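Local coordinates for protein DNA polymerase III subunit delta (Bacillus subtilis, PDB 3ZH9) that forms part of the clamp-loading complex and probably acts as the wrench that opens the beta sliding clamp for loading onto primed DNA, at residues G22-L27 with G180-I185; F52-D57 with V78-P83. All coordinates share one frame; numbering follows the deposited sequence.

Contact 1: residues G22-L27 with G180-I185. With SO4 (sulfate ion), chain B.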
ATOM      1  N   GLY A  22      -9.916   3.167   5.185  1.00 40.86           N
ATOM      2  CA  GLY A  22      -9.098   1.971   5.061  1.00 31.46           C
ATOM      3  C   GLY A  22      -7.638   2.353   5.057  1.00 39.13           C
ATOM      4  O   GLY A  22      -7.279   3.527   4.865  1.00 39.48           O
ATOM      5  N   LYS A  23      -6.783   1.361   5.256  1.00 47.76           N
ATOM      6  CA  LYS A  23      -5.360   1.620   5.398  1.00 53.56           C
ATOM      7  C   LYS A  23      -4.574   1.423   4.103  1.00 53.48           C
ATOM      8  O   LYS A  23      -3.364   1.634   4.074  1.00 57.14           O
ATOM      9  CB  LYS A  23      -4.764   0.778   6.538  1.00 54.77           C
ATOM     10  CG  LYS A  23      -5.175   1.252   7.929  1.00 53.84           C
ATOM     11  CD  LYS A  23      -4.274   0.660   8.997  1.00 61.82           C
ATOM     12  N   GLU A  24      -5.248   1.018   3.032  1.00 45.39           N
ATOM     13  CA  GLU A  24      -4.551   0.886   1.760  1.00 50.09           C
ATOM     14  C   GLU A  24      -4.436   2.254   1.088  1.00 51.14           C
ATOM     15  O   GLU A  24      -5.205   2.590   0.186  1.00 51.38           O
ATOM     16  CB  GLU A  24      -5.235  -0.139   0.856  1.00 49.37           C
ATOM     17  CG  GLU A  24      -4.491  -0.419  -0.431  1.00 54.84           C
ATOM     18  CD  GLU A  24      -3.028  -0.779  -0.212  1.00 67.74           C
ATOM     19  OE1 GLU A  24      -2.730  -1.975   0.005  1.00 62.89           O
ATOM     20  OE2 GLU A  24      -2.176   0.135  -0.270  1.00 75.13           O
ATOM     21  N   THR A  25      -3.466   3.043   1.537  1.00 53.38           N
ATOM     22  CA  THR A  25      -3.407   4.452   1.155  1.00 63.41           C
ATOM     23  C   THR A  25      -3.242   4.663  -0.342  1.00 56.52           C
ATOM     24  O   THR A  25      -3.687   5.676  -0.881  1.00 57.33           O
ATOM     25  CB  THR A  25      -2.304   5.210   1.911  1.00 70.57           C
ATOM     26  OG1 THR A  25      -1.033   4.640   1.601  1.00 76.02           O
ATOM     27  CG2 THR A  25      -2.541   5.125   3.410  1.00 75.50           C
ATOM     28  N   TYR A  26      -2.622   3.701  -1.014  1.00 46.12           N
ATOM     29  CA  TYR A  26      -2.387   3.830  -2.446  1.00 45.73           C
ATOM     30  C   TYR A  26      -3.707   3.939  -3.209  1.00 43.11           C
ATOM     31  O   TYR A  26      -3.839   4.747  -4.128  1.00 46.89           O
ATOM     32  CB  TYR A  26      -1.573   2.653  -2.995  1.00 52.57           C
ATOM     33  CG  TYR A  26      -1.560   2.661  -4.502  1.00 52.16           C
ATOM     34  CD1 TYR A  26      -0.676   3.469  -5.199  1.00 54.11           C
ATOM     35  CD2 TYR A  26      -2.463   1.892  -5.229  1.00 54.21           C
ATOM     36  CE1 TYR A  26      -0.674   3.494  -6.572  1.00 54.95           C
ATOM     37  CE2 TYR A  26      -2.474   1.921  -6.604  1.00 55.13           C
ATOM     38  CZ  TYR A  26      -1.575   2.725  -7.268  1.00 57.73           C
ATOM     39  OH  TYR A  26      -1.570   2.764  -8.637  1.00 73.93           O
ATOM     40  N   LEU A  27      -4.672   3.113  -2.822  1.00 39.18           N
ATOM     41  CA  LEU A  27      -6.002   3.151  -3.420  1.00 41.06           C
ATOM     42  C   LEU A  27      -6.791   4.401  -3.020  1.00 40.71           C
ATOM     43  O   LEU A  27      -7.591   4.924  -3.799  1.00 40.10           O
ATOM     44  CB  LEU A  27      -6.785   1.896  -3.048  1.00 36.76           C
ATOM     45  CG  LEU A  27      -6.196   0.617  -3.646  1.00 45.15           C
ATOM     46  CD1 LEU A  27      -6.999  -0.603  -3.221  1.00 51.54           C
ATOM     47  CD2 LEU A  27      -6.150   0.730  -5.159  1.00 42.01           C
ATOM     48  N   GLY A 180       3.123  -8.677  -3.873  1.00 35.88           N
ATOM     49  CA  GLY A 180       1.839  -8.244  -3.353  1.00 36.41           C
ATOM     50  C   GLY A 180       1.539  -6.746  -3.297  1.00 36.97           C
ATOM     51  O   GLY A 180       0.420  -6.369  -2.976  1.00 37.76           O
ATOM     52  N   HIS A 181       2.506  -5.884  -3.596  1.00 36.62           N
ATOM     53  CA  HIS A 181       2.244  -4.433  -3.572  1.00 34.59           C
ATOM     54  C   HIS A 181       1.170  -4.020  -4.587  1.00 40.14           C
ATOM     55  O   HIS A 181       1.317  -4.286  -5.790  1.00 38.41           O
ATOM     56  CB  HIS A 181       3.525  -3.659  -3.862  1.00 33.01           C
ATOM     57  CG  HIS A 181       4.571  -3.816  -2.810  1.00 46.87           C
ATOM     58  ND1 HIS A 181       4.575  -3.072  -1.649  1.00 50.82           N
ATOM     59  CD2 HIS A 181       5.644  -4.641  -2.734  1.00 51.40           C
ATOM     60  CE1 HIS A 181       5.609  -3.429  -0.904  1.00 55.16           C
ATOM     61  NE2 HIS A 181       6.276  -4.376  -1.542  1.00 54.29           N
ATOM     62  N   LEU A 182       0.103  -3.374  -4.114  1.00 38.22           N
ATOM     63  CA  LEU A 182      -1.007  -3.014  -5.002  1.00 39.81           C
ATOM     64  C   LEU A 182      -0.573  -1.993  -6.036  1.00 35.39           C
ATOM     65  O   LEU A 182      -0.983  -2.064  -7.187  1.00 37.93           O
ATOM     66  CB  LEU A 182      -2.239  -2.511  -4.230  1.00 43.04           C
ATOM     67  CG  LEU A 182      -2.954  -3.545  -3.340  1.00 47.66           C
ATOM     68  CD1 LEU A 182      -4.351  -3.066  -2.883  1.00 41.16           C
ATOM     69  CD2 LEU A 182      -3.052  -4.904  -4.029  1.00 36.73           C
ATOM     70  N   SER A 183       0.268  -1.053  -5.624  1.00 33.92           N
ATOM     71  CA  SER A 183       0.780  -0.037  -6.538  1.00 38.97           C
ATOM     72  C   SER A 183       1.565  -0.674  -7.700  1.00 36.48           C
ATOM     73  O   SER A 183       1.504  -0.209  -8.838  1.00 36.35           O
ATOM     74  CB  SER A 183       1.670   0.952  -5.780  1.00 39.88           C
ATOM     75  OG  SER A 183       2.874   0.329  -5.362  1.00 56.38           O
ATOM     76  N   SER A 184       2.293  -1.744  -7.396  1.00 34.47           N
ATOM     77  CA  SER A 184       3.055  -2.479  -8.396  1.00 30.75           C
ATOM     78  C   SER A 184       2.137  -3.304  -9.284  1.00 29.15           C
ATOM     79  O   SER A 184       2.332  -3.373 -10.497  1.00 34.03           O
ATOM     80  CB  SER A 184       4.090  -3.381  -7.726  1.00 30.18           C
ATOM     81  OG  SER A 184       4.935  -2.617  -6.890  1.00 40.59           O
ATOM     82  N   ILE A 185       1.130  -3.926  -8.685  1.00 25.61           N
ATOM     83  CA  ILE A 185       0.154  -4.666  -9.470  1.00 28.62           C
ATOM     84  C   ILE A 185      -0.570  -3.729 -10.446  1.00 30.86           C
ATOM     85  O   ILE A 185      -0.780  -4.075 -11.599  1.00 33.44           O
ATOM     86  CB  ILE A 185      -0.875  -5.379  -8.572  1.00 29.69           C
ATOM     87  CG1 ILE A 185      -0.212  -6.500  -7.777  1.00 36.43           C
ATOM     88  CG2 ILE A 185      -2.001  -5.960  -9.409  1.00 30.82           C
ATOM     89  CD1 ILE A 185      -0.950  -6.842  -6.492  1.00 33.98           C
TER
HETATM   90  S   SO4 B1340       1.902  -0.228  -1.902  1.00 77.81           S
HETATM   91  O1  SO4 B1340       0.617  -0.512  -2.542  1.00 69.94           O
HETATM   92  O2  SO4 B1340       2.296  -1.388  -1.098  1.00 76.12           O
HETATM   93  O3  SO4 B1340       1.753   0.957  -1.052  1.00 84.55           O
HETATM   94  O4  SO4 B1340       2.948   0.025  -2.892  1.00 74.79           O
HETATM   95  O   HOH W   1       0.791   2.775  -9.485  1.00 51.22           O
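Tyr26 and Ser183, together with Leu27 and Leu182, make a small, largely buried contact between the starts of two helices, 25-39 and 182-195. The first helix follows the strand 17-21 of the five-stranded parallel sheet, and the second follows helix 168-177, beyond the sheet in sequence. No direct hydrogen bond joins the segments; the evidence for contact is packing. Tyr26 lays one ring face over the backbone of Ser183: CA of Ser183 sits 3.7 Å from the centroid of the Tyr26 ring, 9° off its normal, which makes a CH-pi contact. CB of Ser183 touches the same face nearer its rim, 3.5 Å from CD1 of Tyr26. CG of Tyr26 is anti to the backbone N (chi1 169°), on the side toward helix 182-195. Beside the ring, CD1 of Leu182 meets CD1 of Leu27 at 3.6 Å, the two side chains crossing at about a right angle. CD1 of Leu182 also lies 3.5 Å from OE1 of Glu24. Leu182 packs further on Thr151 and Phe154 of helix 148-160, while Leu27 reaches Val2 and Trp6 of helix 2-10. A water donates to O of Ser183; its link to OH of Tyr26, modelled unusually close, is doubtful.

A sulfate ion, probably from the crystallisation liquor, sits at the start of helix 182-195. ND1 of His181, the N-cap residue, donates to O2 of the sulfate at 2.9 Å, and NE2 is hydrogen-bonded to OE1 of Glu216. N of Ser183 donates to O1 of the sulfate at 3.1 Å, N-H...O angle 160°. OE2 of Glu24 lies 3.7 Å from that O1; the helix N-terminus and the imidazole, perhaps protonated, would probably help offset these two negative groups.

Contact 2: residues F52-D57 with V78-P83; sequences FDLEED and VIVKNP
Leu54 fills the hollow between Val80 and Pro83 where two neighbouring parallel strands run out. CG1 of Val80 is the bump it lies against: CD1 of Leu54 presses on it at 3.5 Å, tighter than usual for two carbons, and CG of Leu54, anti to the carbonyl carbon (chi1 -63°), is itself 3.5 Å from CG1 of Val80. CB of Pro83, 4.2 Å from CD1 of Leu54, bounds the other side. Phe52 and Val80 are bridge partners with side chains on one sheet face, where Phe52 packs on Gln61, Ala62 and Asp65 of helix 59-66 and its ring reaches back to CG1 of Val78. Asp53 and Lys81 pair on the other face.

Three backbone bonds set the register: Phe52 N to Ile79 O, Lys81 N to Phe52 O at 2.8 Å and 174°, and Leu54 N to Lys81 O. Beyond the last the chain of 52-57 curls away. OD1 of Asp53 accepts from N of Glu55 at 2.9 Å, from above the carboxylate plane, closing an Asx turn, while O of Asp53 takes both Glu56 N and Asp57 N. In return, OD2 of Asp57 receives N of Asp53 at 2.8 Å. CG of Glu55 lies 3.9 Å from CB of Asn82, the side chains crossing at about a right angle. An alanine in place of Asp53 would probably leave the N-H of Glu55 without its carboxylate acceptor and the turn less firmly fixed.

Adjacent parallel strands 49-53 and 76-81, connected through helix 59-66, make a beta-alpha-beta unit, here at the edge of the parallel sheet in a region of P-loop NTPase kinship.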
ATOM      1  N   PHE A  52      -7.496  20.083   2.840  1.00 43.24           N
ATOM      2  CA  PHE A  52      -7.253  20.367   4.246  1.00 45.06           C
ATOM      3  C   PHE A  52      -6.762  19.115   4.969  1.00 50.49           C
ATOM      4  O   PHE A  52      -7.059  17.997   4.556  1.00 50.01           O
ATOM      5  CB  PHE A  52      -8.530  20.895   4.909  1.00 45.64           C
ATOM      6  CG  PHE A  52      -9.065  22.159   4.277  1.00 46.98           C
ATOM      7  CD1 PHE A  52      -9.879  22.100   3.145  1.00 37.35           C
ATOM      8  CD2 PHE A  52      -8.751  23.404   4.812  1.00 42.91           C
ATOM      9  CE1 PHE A  52     -10.370  23.253   2.563  1.00 39.22           C
ATOM     10  CE2 PHE A  52      -9.241  24.567   4.230  1.00 51.12           C
ATOM     11  CZ  PHE A  52     -10.052  24.491   3.105  1.00 47.58           C
ATOM     12  N   ASP A  53      -6.010  19.311   6.049  1.00 51.02           N
ATOM     13  CA  ASP A  53      -5.571  18.208   6.906  1.00 49.82           C
ATOM     14  C   ASP A  53      -6.038  18.511   8.331  1.00 50.07           C
ATOM     15  O   ASP A  53      -5.562  19.452   8.962  1.00 52.79           O
ATOM     16  CB  ASP A  53      -4.044  18.060   6.829  1.00 42.81           C
ATOM     17  CG  ASP A  53      -3.519  16.856   7.599  1.00 53.64           C
ATOM     18  OD1 ASP A  53      -4.215  16.354   8.512  1.00 50.49           O
ATOM     19  OD2 ASP A  53      -2.391  16.419   7.291  1.00 56.21           O
ATOM     20  N   LEU A  54      -6.980  17.725   8.835  1.00 49.03           N
ATOM     21  CA  LEU A  54      -7.573  18.017  10.134  1.00 49.41           C
ATOM     22  C   LEU A  54      -6.603  17.824  11.307  1.00 53.39           C
ATOM     23  O   LEU A  54      -6.947  18.104  12.456  1.00 58.79           O
ATOM     24  CB  LEU A  54      -8.848  17.198  10.338  1.00 49.90           C
ATOM     25  CG  LEU A  54      -9.957  17.522   9.336  1.00 50.60           C
ATOM     26  CD1 LEU A  54     -11.234  16.745   9.666  1.00 46.28           C
ATOM     27  CD2 LEU A  54     -10.221  19.042   9.301  1.00 40.55           C
ATOM     28  N   GLU A  55      -5.398  17.344  11.018  1.00 44.64           N
ATOM     29  CA  GLU A  55      -4.352  17.303  12.029  1.00 55.91           C
ATOM     30  C   GLU A  55      -3.933  18.722  12.406  1.00 56.65           C
ATOM     31  O   GLU A  55      -3.455  18.958  13.515  1.00 56.54           O
ATOM     32  CB  GLU A  55      -3.127  16.544  11.519  1.00 62.10           C
ATOM     33  CG  GLU A  55      -3.385  15.096  11.144  1.00 77.26           C
ATOM     34  CD  GLU A  55      -3.484  14.172  12.346  1.00 85.44           C
ATOM     35  OE1 GLU A  55      -3.666  14.667  13.481  1.00 88.03           O
ATOM     36  OE2 GLU A  55      -3.375  12.942  12.148  1.00 83.26           O
ATOM     37  N   GLU A  56      -3.964  19.614  11.422  1.00 52.94           N
ATOM     38  CA  GLU A  56      -3.522  20.993  11.600  1.00 60.51           C
ATOM     39  C   GLU A  56      -4.458  22.113  11.140  1.00 57.94           C
ATOM     40  O   GLU A  56      -4.208  23.272  11.434  1.00 57.92           O
ATOM     41  CB  GLU A  56      -2.203  21.170  10.868  1.00 59.77           C
ATOM     42  CG  GLU A  56      -2.347  21.060   9.384  1.00 64.90           C
ATOM     43  CD  GLU A  56      -1.025  20.970   8.693  1.00 76.59           C
ATOM     44  OE1 GLU A  56      -0.015  20.817   9.395  1.00 83.11           O
ATOM     45  OE2 GLU A  56      -0.990  21.049   7.453  1.00 79.96           O
ATOM     46  N   ASP A  57      -5.509  21.777  10.406  1.00 48.80           N
ATOM     47  CA  ASP A  57      -6.399  22.780   9.814  1.00 46.62           C
ATOM     48  C   ASP A  57      -7.778  22.730  10.442  1.00 50.77           C
ATOM     49  O   ASP A  57      -8.219  21.669  10.885  1.00 55.64           O
ATOM     50  CB  ASP A  57      -6.530  22.572   8.304  1.00 44.06           C
ATOM     51  CG  ASP A  57      -5.200  22.592   7.597  1.00 54.61           C
ATOM     52  OD1 ASP A  57      -4.271  23.253   8.109  1.00 57.63           O
ATOM     53  OD2 ASP A  57      -5.087  21.957   6.529  1.00 53.71           O
ATOM     54  N   VAL A  78     -13.418  19.633  -2.625  1.00 36.85           N
ATOM     55  CA  VAL A  78     -12.886  19.942  -1.309  1.00 34.19           C
ATOM     56  C   VAL A  78     -12.467  18.647  -0.635  1.00 38.28           C
ATOM     57  O   VAL A  78     -13.289  17.747  -0.430  1.00 36.90           O
ATOM     58  CB  VAL A  78     -13.905  20.676  -0.406  1.00 40.26           C
ATOM     59  CG1 VAL A  78     -13.383  20.744   1.031  1.00 40.89           C
ATOM     60  CG2 VAL A  78     -14.223  22.083  -0.946  1.00 41.59           C
ATOM     61  N   ILE A  79     -11.183  18.548  -0.311  1.00 35.96           N
ATOM     62  CA  ILE A  79     -10.640  17.340   0.288  1.00 40.39           C
ATOM     63  C   ILE A  79     -10.260  17.591   1.740  1.00 41.24           C
ATOM     64  O   ILE A  79      -9.580  18.570   2.068  1.00 44.27           O
ATOM     65  CB  ILE A  79      -9.432  16.834  -0.518  1.00 43.71           C
ATOM     66  CG1 ILE A  79      -9.861  16.534  -1.954  1.00 40.91           C
ATOM     67  CG2 ILE A  79      -8.808  15.608   0.131  1.00 37.74           C
ATOM     68  CD1 ILE A  79      -8.714  16.233  -2.860  1.00 42.35           C
ATOM     69  N   VAL A  80     -10.727  16.706   2.607  1.00 39.72           N
ATOM     70  CA  VAL A  80     -10.527  16.839   4.040  1.00 37.30           C
ATOM     71  C   VAL A  80      -9.895  15.573   4.587  1.00 41.44           C
ATOM     72  O   VAL A  80     -10.569  14.547   4.740  1.00 39.68           O
ATOM     73  CB  VAL A  80     -11.865  17.102   4.762  1.00 40.99           C
ATOM     74  CG1 VAL A  80     -11.647  17.203   6.243  1.00 44.02           C
ATOM     75  CG2 VAL A  80     -12.486  18.371   4.243  1.00 48.01           C
ATOM     76  N   LYS A  81      -8.594  15.638   4.868  1.00 42.29           N
ATOM     77  CA  LYS A  81      -7.861  14.468   5.354  1.00 44.11           C
ATOM     78  C   LYS A  81      -7.877  14.320   6.876  1.00 46.47           C
ATOM     79  O   LYS A  81      -7.932  15.315   7.610  1.00 44.04           O
ATOM     80  CB  LYS A  81      -6.407  14.515   4.882  1.00 46.63           C
ATOM     81  CG  LYS A  81      -6.220  14.589   3.374  1.00 50.28           C
ATOM     82  CD  LYS A  81      -4.737  14.722   3.046  1.00 62.85           C
ATOM     83  CE  LYS A  81      -4.498  14.905   1.560  1.00 66.02           C
ATOM     84  NZ  LYS A  81      -3.113  15.400   1.303  1.00 69.58           N
ATOM     85  N   ASN A  82      -7.818  13.067   7.330  1.00 45.04           N
ATOM     86  CA  ASN A  82      -7.564  12.711   8.734  1.00 45.56           C
ATOM     87  C   ASN A  82      -8.612  13.124   9.767  1.00 50.40           C
ATOM     88  O   ASN A  82      -8.287  13.811  10.738  1.00 49.11           O
ATOM     89  CB  ASN A  82      -6.195  13.224   9.190  1.00 49.76           C
ATOM     90  CG  ASN A  82      -5.067  12.745   8.302  1.00 54.37           C
ATOM     91  OD1 ASN A  82      -4.118  13.486   8.042  1.00 64.06           O
ATOM     92  ND2 ASN A  82      -5.165  11.513   7.825  1.00 41.80           N
ATOM     93  N   PRO A  83      -9.868  12.703   9.566  1.00 46.33           N
ATOM     94  CA  PRO A  83     -10.894  12.890  10.597  1.00 48.33           C
ATOM     95  C   PRO A  83     -10.730  11.859  11.716  1.00 47.23           C
ATOM     96  O   PRO A  83     -11.541  10.939  11.826  1.00 42.54           O
ATOM     97  CB  PRO A  83     -12.206  12.670   9.828  1.00 42.30           C
ATOM     98  CG  PRO A  83     -11.830  11.784   8.700  1.00 40.92           C
ATOM     99  CD  PRO A  83     -10.426  12.158   8.317  1.00 47.29           C
TER

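In the fold
Contact 1 lies close to the centre of the chain and is mostly buried, whereas contact 2, with its centre about 21 Å from that point, is partly buried at the border of the parallel sheet. They share no helix or strand: contact 1 joins helices 25-39 and 182-195, distant in sequence, and contact 2 joins adjacent strands 49-53 and 76-81 within the loop that contact 1 closes. Their nearest atoms are about 8 Å apart. The chemistry follows the setting. Helix ends meet through side-chain packing, a water and a bound anion, with no direct hydrogen bond, while the strands are tied by regular backbone hydrogen bonds and supplemented by apolar packing.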